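Glycosyl hydrolase family 2, TIM barrel domain protein (Faecalibacterium prausnitzii A2-165, PDB 6ED2) is a gut-bacterial beta-glucuronidase of glycosyl hydrolase family 2 that probably hydrolyses glucuronide conjugates to release glucuronic acid. Local coordinates at residues 208-213 with 287-292; 236-241 with 277-282. All blocks are in the same frame, centred on the assembly; numbering follows the deposited sequence.

In the fold
Both interactions lie in one all-beta domain, a sandwich of a three-stranded sheet (210-219, 223-232 and 256-262) and a four-stranded sheet (247-253, 238-244, 275-283 and 286-295). Interaction 1 joins the two sheets, setting the start of strand 210-219 against edge strand 286-295; interaction 2 pairs the two inner strands of the four-stranded sheet. Along the chain, interaction 2 is nested between the segments of interaction 1, and strand 275-283 leads directly into 286-295. Their centres are about 7 Å apart, and they meet through Glu208 with His236 and through Val288 with Ile281. One contact thus closes the sandwich while the other builds the sheet that carries a magnesium site.

Interaction 1 of 2, residues 208-213 with 287-292; sequences ERVLDY and VVDEYL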
# COMPACT_ATOMS: atom_id res chain seq x y z
N GLU A 208 -53.64 -19.50 -16.27
CA GLU A 208 -53.10 -20.34 -17.32
C GLU A 208 -51.95 -19.59 -17.98
O GLU A 208 -52.16 -18.53 -18.58
CB GLU A 208 -54.17 -20.69 -18.35
CG GLU A 208 -53.63 -21.63 -19.42
CD GLU A 208 -54.66 -22.02 -20.47
OE1 GLU A 208 -55.86 -21.73 -20.28
OE2 GLU A 208 -54.26 -22.66 -21.48
N ARG A 209 -50.75 -20.15 -17.92
CA ARG A 209 -49.60 -19.37 -18.36
C ARG A 209 -48.47 -20.28 -18.82
O ARG A 209 -48.42 -21.47 -18.49
CB ARG A 209 -49.08 -18.48 -17.23
CG ARG A 209 -48.73 -19.27 -15.96
CD ARG A 209 -48.08 -18.34 -14.97
NE ARG A 209 -47.85 -18.94 -13.66
CZ ARG A 209 -48.77 -19.08 -12.72
NH1 ARG A 209 -50.03 -18.71 -12.95
NH2 ARG A 209 -48.44 -19.61 -11.56
N VAL A 210 -47.57 -19.69 -19.62
CA VAL A 210 -46.30 -20.31 -19.94
C VAL A 210 -45.49 -20.55 -18.68
O VAL A 210 -45.29 -19.64 -17.87
CB VAL A 210 -45.54 -19.41 -20.92
CG1 VAL A 210 -44.23 -20.09 -21.33
CG2 VAL A 210 -46.42 -19.08 -22.10
N LEU A 211 -45.00 -21.79 -18.51
CA LEU A 211 -44.07 -22.13 -17.44
C LEU A 211 -42.64 -22.32 -17.90
O LEU A 211 -41.71 -22.18 -17.10
CB LEU A 211 -44.52 -23.42 -16.74
CG LEU A 211 -45.97 -23.51 -16.28
CD1 LEU A 211 -46.28 -24.93 -15.86
CD2 LEU A 211 -46.25 -22.56 -15.13
N ASP A 212 -42.43 -22.64 -19.17
CA ASP A 212 -41.09 -22.96 -19.64
C ASP A 212 -41.10 -22.99 -21.16
O ASP A 212 -42.15 -23.07 -21.79
CB ASP A 212 -40.61 -24.31 -19.07
CG ASP A 212 -39.09 -24.49 -19.18
OD1 ASP A 212 -38.37 -23.51 -19.42
OD2 ASP A 212 -38.62 -25.64 -19.02
N TYR A 213 -39.91 -22.88 -21.73
CA TYR A 213 -39.73 -23.09 -23.15
C TYR A 213 -38.29 -23.53 -23.35
O TYR A 213 -37.44 -23.32 -22.48
CB TYR A 213 -40.06 -21.85 -23.98
CG TYR A 213 -38.99 -20.77 -23.97
CD1 TYR A 213 -38.04 -20.71 -24.97
CD2 TYR A 213 -38.95 -19.80 -22.96
CE1 TYR A 213 -37.05 -19.73 -24.96
CE2 TYR A 213 -37.97 -18.80 -22.95
CZ TYR A 213 -37.02 -18.78 -23.96
OH TYR A 213 -36.04 -17.81 -23.99
N VAL A 287 -55.74 -12.78 -25.84
CA VAL A 287 -54.44 -13.25 -25.37
C VAL A 287 -54.56 -13.58 -23.89
O VAL A 287 -54.85 -12.69 -23.08
CB VAL A 287 -53.34 -12.21 -25.62
CG1 VAL A 287 -51.98 -12.72 -25.09
CG2 VAL A 287 -53.27 -11.86 -27.08
N VAL A 288 -54.35 -14.84 -23.52
CA VAL A 288 -54.46 -15.18 -22.10
C VAL A 288 -53.12 -15.09 -21.38
O VAL A 288 -53.09 -14.87 -20.17
CB VAL A 288 -55.13 -16.56 -21.91
CG1 VAL A 288 -55.64 -17.10 -23.23
CG2 VAL A 288 -54.21 -17.59 -21.20
N ASP A 289 -52.00 -15.24 -22.09
CA ASP A 289 -50.71 -15.05 -21.44
C ASP A 289 -49.70 -14.69 -22.51
O ASP A 289 -49.85 -15.08 -23.68
CB ASP A 289 -50.22 -16.29 -20.68
CG ASP A 289 -48.93 -16.02 -19.90
OD1 ASP A 289 -48.82 -14.93 -19.30
OD2 ASP A 289 -48.01 -16.89 -19.90
N GLU A 290 -48.69 -13.93 -22.11
CA GLU A 290 -47.62 -13.60 -23.03
C GLU A 290 -46.32 -13.61 -22.26
O GLU A 290 -46.23 -13.05 -21.17
CB GLU A 290 -47.85 -12.24 -23.69
CG GLU A 290 -46.61 -11.66 -24.32
CD GLU A 290 -46.86 -10.28 -24.88
OE1 GLU A 290 -46.80 -9.30 -24.10
OE2 GLU A 290 -47.15 -10.20 -26.09
N TYR A 291 -45.33 -14.30 -22.81
CA TYR A 291 -43.99 -14.29 -22.26
C TYR A 291 -43.05 -13.73 -23.31
O TYR A 291 -43.28 -13.90 -24.51
CB TYR A 291 -43.50 -15.68 -21.80
CG TYR A 291 -42.25 -15.55 -20.97
CD1 TYR A 291 -42.30 -15.05 -19.66
CD2 TYR A 291 -41.00 -15.84 -21.52
CE1 TYR A 291 -41.13 -14.89 -18.91
CE2 TYR A 291 -39.83 -15.67 -20.78
CZ TYR A 291 -39.90 -15.19 -19.49
OH TYR A 291 -38.74 -15.04 -18.76
N LEU A 292 -42.04 -13.00 -22.85
CA LEU A 292 -41.13 -12.26 -23.70
C LEU A 292 -39.70 -12.55 -23.28
O LEU A 292 -39.38 -12.57 -22.10
CB LEU A 292 -41.41 -10.75 -23.62
CG LEU A 292 -42.81 -10.26 -23.99
CD1 LEU A 292 -43.02 -8.84 -23.48
CD2 LEU A 292 -43.02 -10.32 -25.50
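Arg209 and Val210 pass over Asp289 and Tyr291 where strands 210-213 and 287-292, in different sheets, approach to 8.3 Å between axes with their directions 36° apart. A classic beta bulge, Val288 and Asp289 opposite Ile281, turns both of these side chains toward 208-213. The CG2 methyl of Val288 lies 3.5 Å from the carbonyl oxygen Glu208 O. Asp289 reaches across to 208-213 because its CG is swung anti to the backbone N (chi1 -175°). Its OD2 accepts the backbone N-H of Val210, N to OD2 2.8 Å, on the anti side and somewhat out of the carboxylate plane. The same oxygen rests 3.3 Å from Arg209 CB and also forms a salt bridge with Arg37, which in turn hydrogen-bonds Val210 O. Further along, Val210 CB packs 4.3 Å from Tyr291 CB. The two tyrosine rings approach obliquely, Tyr213 CE2 lying 4.2 Å from Tyr291 CE2. Their hydroxyls bond outside the contact, Tyr213 OH to Asp293 and Tyr291 OH to Tyr30 O. Replacing Asp289 by an alanine is likely to leave the buried Val210 N-H without its acceptor and Arg37 without this carboxylate. The sandwich is therefore joined here by a carboxylate-to-backbone bond, probably strengthened by the nearby arginine charge, beside apolar packing, with Asp289 and Arg37 together satisfying both polar backbone atoms of Val210.

Interaction 2 of 2, residues 236-241 with 277-282; sequences HPVTVE and LVIRIH
Thr239 pairs with Arg280 at the middle of two antiparallel strands, 238-241 and 277-282, whose axes run 4.8 Å apart. Backbone bonds pass both ways between Thr239 and Arg280 and between Glu241 and Val278, and His282 N donates to Pro237 O, extending the pairing beyond the start of strand 238-241. From Thr239 CB, 4.2 Å from His282 NE2, the side chain divides. Its CG2 methyl packs 3.7 Å from His282 CD2, while OG1, set between the backbone N and the carbonyl carbon (chi1 75°), comes up to the imidazole edge in the ring plane. There OG1 and His282 NE2 share a weak, long hydrogen bond of 3.4 Å. OG1 also passes 3.9 Å from Arg280 CB, whose extended side chain leads off to a salt bridge with Glu290. On the same face, Glu241 lays OE1 3.9 Å from Val278 CG1 and engages Arg248 through OE2. The other face is apolar: Val238, Val240, Ile279 and Ile281 point into the sandwich, where Val210, Tyr213 and Val230 are among the residues that meet them. Packing is tight between Val240 CG1 and Leu277 CD1, 3.5 Å apart. At the opposite end, His236 CB sits 3.3 Å from His282 O, and its ring is tied through ND1 to Glu208. Thr239 and Glu241, two residues apart and so on one face, both belong to the observed magnesium site. The chemistry thus divides across the sheet: a hydrocarbon face packs against the facing sheet, while the polar face holds the metal, and the glutamate's negative charge probably helps to attract the cation.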
# COMPACT_ATOMS: atom_id res chain seq x y z
N HIS A 236 -54.97 -24.27 -23.77
CA HIS A 236 -55.23 -23.33 -24.84
C HIS A 236 -54.03 -23.16 -25.76
O HIS A 236 -52.89 -23.31 -25.33
CB HIS A 236 -55.67 -21.98 -24.25
CG HIS A 236 -57.07 -22.02 -23.75
ND1 HIS A 236 -57.38 -22.18 -22.41
CD2 HIS A 236 -58.25 -22.05 -24.41
CE1 HIS A 236 -58.69 -22.25 -22.27
NE2 HIS A 236 -59.24 -22.18 -23.47
N PRO A 237 -54.29 -22.86 -27.03
CA PRO A 237 -53.23 -22.89 -28.04
C PRO A 237 -52.13 -21.86 -27.81
O PRO A 237 -52.33 -20.81 -27.20
CB PRO A 237 -53.98 -22.60 -29.34
CG PRO A 237 -55.24 -21.91 -28.90
CD PRO A 237 -55.61 -22.58 -27.61
N VAL A 238 -50.97 -22.16 -28.40
CA VAL A 238 -49.74 -21.40 -28.25
C VAL A 238 -49.29 -20.91 -29.61
O VAL A 238 -49.34 -21.67 -30.59
CB VAL A 238 -48.63 -22.24 -27.59
CG1 VAL A 238 -47.25 -21.61 -27.82
CG2 VAL A 238 -48.91 -22.40 -26.10
N THR A 239 -48.84 -19.66 -29.69
CA THR A 239 -48.10 -19.18 -30.85
C THR A 239 -46.77 -18.62 -30.38
O THR A 239 -46.63 -18.18 -29.24
CB THR A 239 -48.86 -18.10 -31.63
OG1 THR A 239 -48.81 -16.87 -30.90
CG2 THR A 239 -50.32 -18.48 -31.82
N VAL A 240 -45.78 -18.68 -31.26
CA VAL A 240 -44.44 -18.20 -30.97
C VAL A 240 -44.00 -17.36 -32.16
O VAL A 240 -44.18 -17.77 -33.31
CB VAL A 240 -43.46 -19.36 -30.75
CG1 VAL A 240 -42.09 -18.82 -30.38
CG2 VAL A 240 -43.97 -20.31 -29.67
N GLU A 241 -43.45 -16.19 -31.88
CA GLU A 241 -43.02 -15.26 -32.91
C GLU A 241 -41.62 -14.79 -32.59
O GLU A 241 -41.22 -14.72 -31.42
CB GLU A 241 -43.96 -14.05 -33.02
CG GLU A 241 -45.39 -14.39 -33.37
CD GLU A 241 -46.32 -13.22 -33.12
OE1 GLU A 241 -46.61 -12.93 -31.94
OE2 GLU A 241 -46.74 -12.57 -34.10
N LEU A 277 -38.25 -12.74 -28.67
CA LEU A 277 -39.12 -13.90 -28.71
C LEU A 277 -40.43 -13.54 -28.03
O LEU A 277 -40.43 -13.02 -26.91
CB LEU A 277 -38.45 -15.09 -28.02
CG LEU A 277 -39.16 -16.45 -28.04
CD1 LEU A 277 -39.28 -16.98 -29.46
CD2 LEU A 277 -38.40 -17.44 -27.20
N VAL A 278 -41.55 -13.83 -28.70
CA VAL A 278 -42.88 -13.56 -28.16
C VAL A 278 -43.65 -14.87 -28.11
O VAL A 278 -43.97 -15.45 -29.15
CB VAL A 278 -43.64 -12.53 -29.01
CG1 VAL A 278 -45.03 -12.26 -28.42
CG2 VAL A 278 -42.83 -11.26 -29.13
N ILE A 279 -43.98 -15.33 -26.90
CA ILE A 279 -44.77 -16.54 -26.71
C ILE A 279 -46.12 -16.16 -26.14
O ILE A 279 -46.20 -15.55 -25.07
CB ILE A 279 -44.07 -17.54 -25.77
CG1 ILE A 279 -42.62 -17.80 -26.18
CG2 ILE A 279 -44.88 -18.83 -25.69
CD1 ILE A 279 -41.85 -18.54 -25.10
N ARG A 280 -47.20 -16.58 -26.82
CA ARG A 280 -48.54 -16.21 -26.40
C ARG A 280 -49.45 -17.42 -26.30
O ARG A 280 -49.36 -18.35 -27.10
CB ARG A 280 -49.14 -15.18 -27.38
CG ARG A 280 -48.49 -13.82 -27.31
CD ARG A 280 -49.23 -12.81 -28.16
NE ARG A 280 -48.95 -11.45 -27.71
CZ ARG A 280 -49.67 -10.38 -28.04
NH1 ARG A 280 -50.74 -10.51 -28.82
NH2 ARG A 280 -49.33 -9.19 -27.57
N ILE A 281 -50.32 -17.41 -25.29
CA ILE A 281 -51.45 -18.32 -25.19
C ILE A 281 -52.71 -17.55 -25.57
O ILE A 281 -52.89 -16.40 -25.16
CB ILE A 281 -51.58 -18.90 -23.77
CG1 ILE A 281 -50.27 -19.57 -23.33
CG2 ILE A 281 -52.77 -19.87 -23.67
CD1 ILE A 281 -50.26 -19.99 -21.87
N HIS A 282 -53.59 -18.18 -26.37
CA HIS A 282 -54.83 -17.56 -26.82
C HIS A 282 -56.04 -18.38 -26.42
O HIS A 282 -56.01 -19.62 -26.47
CB HIS A 282 -54.85 -17.38 -28.33
CG HIS A 282 -53.70 -16.60 -28.87
ND1 HIS A 282 -53.76 -15.23 -29.06
CD2 HIS A 282 -52.47 -16.98 -29.25
CE1 HIS A 282 -52.60 -14.81 -29.54
NE2 HIS A 282 -51.80 -15.86 -29.67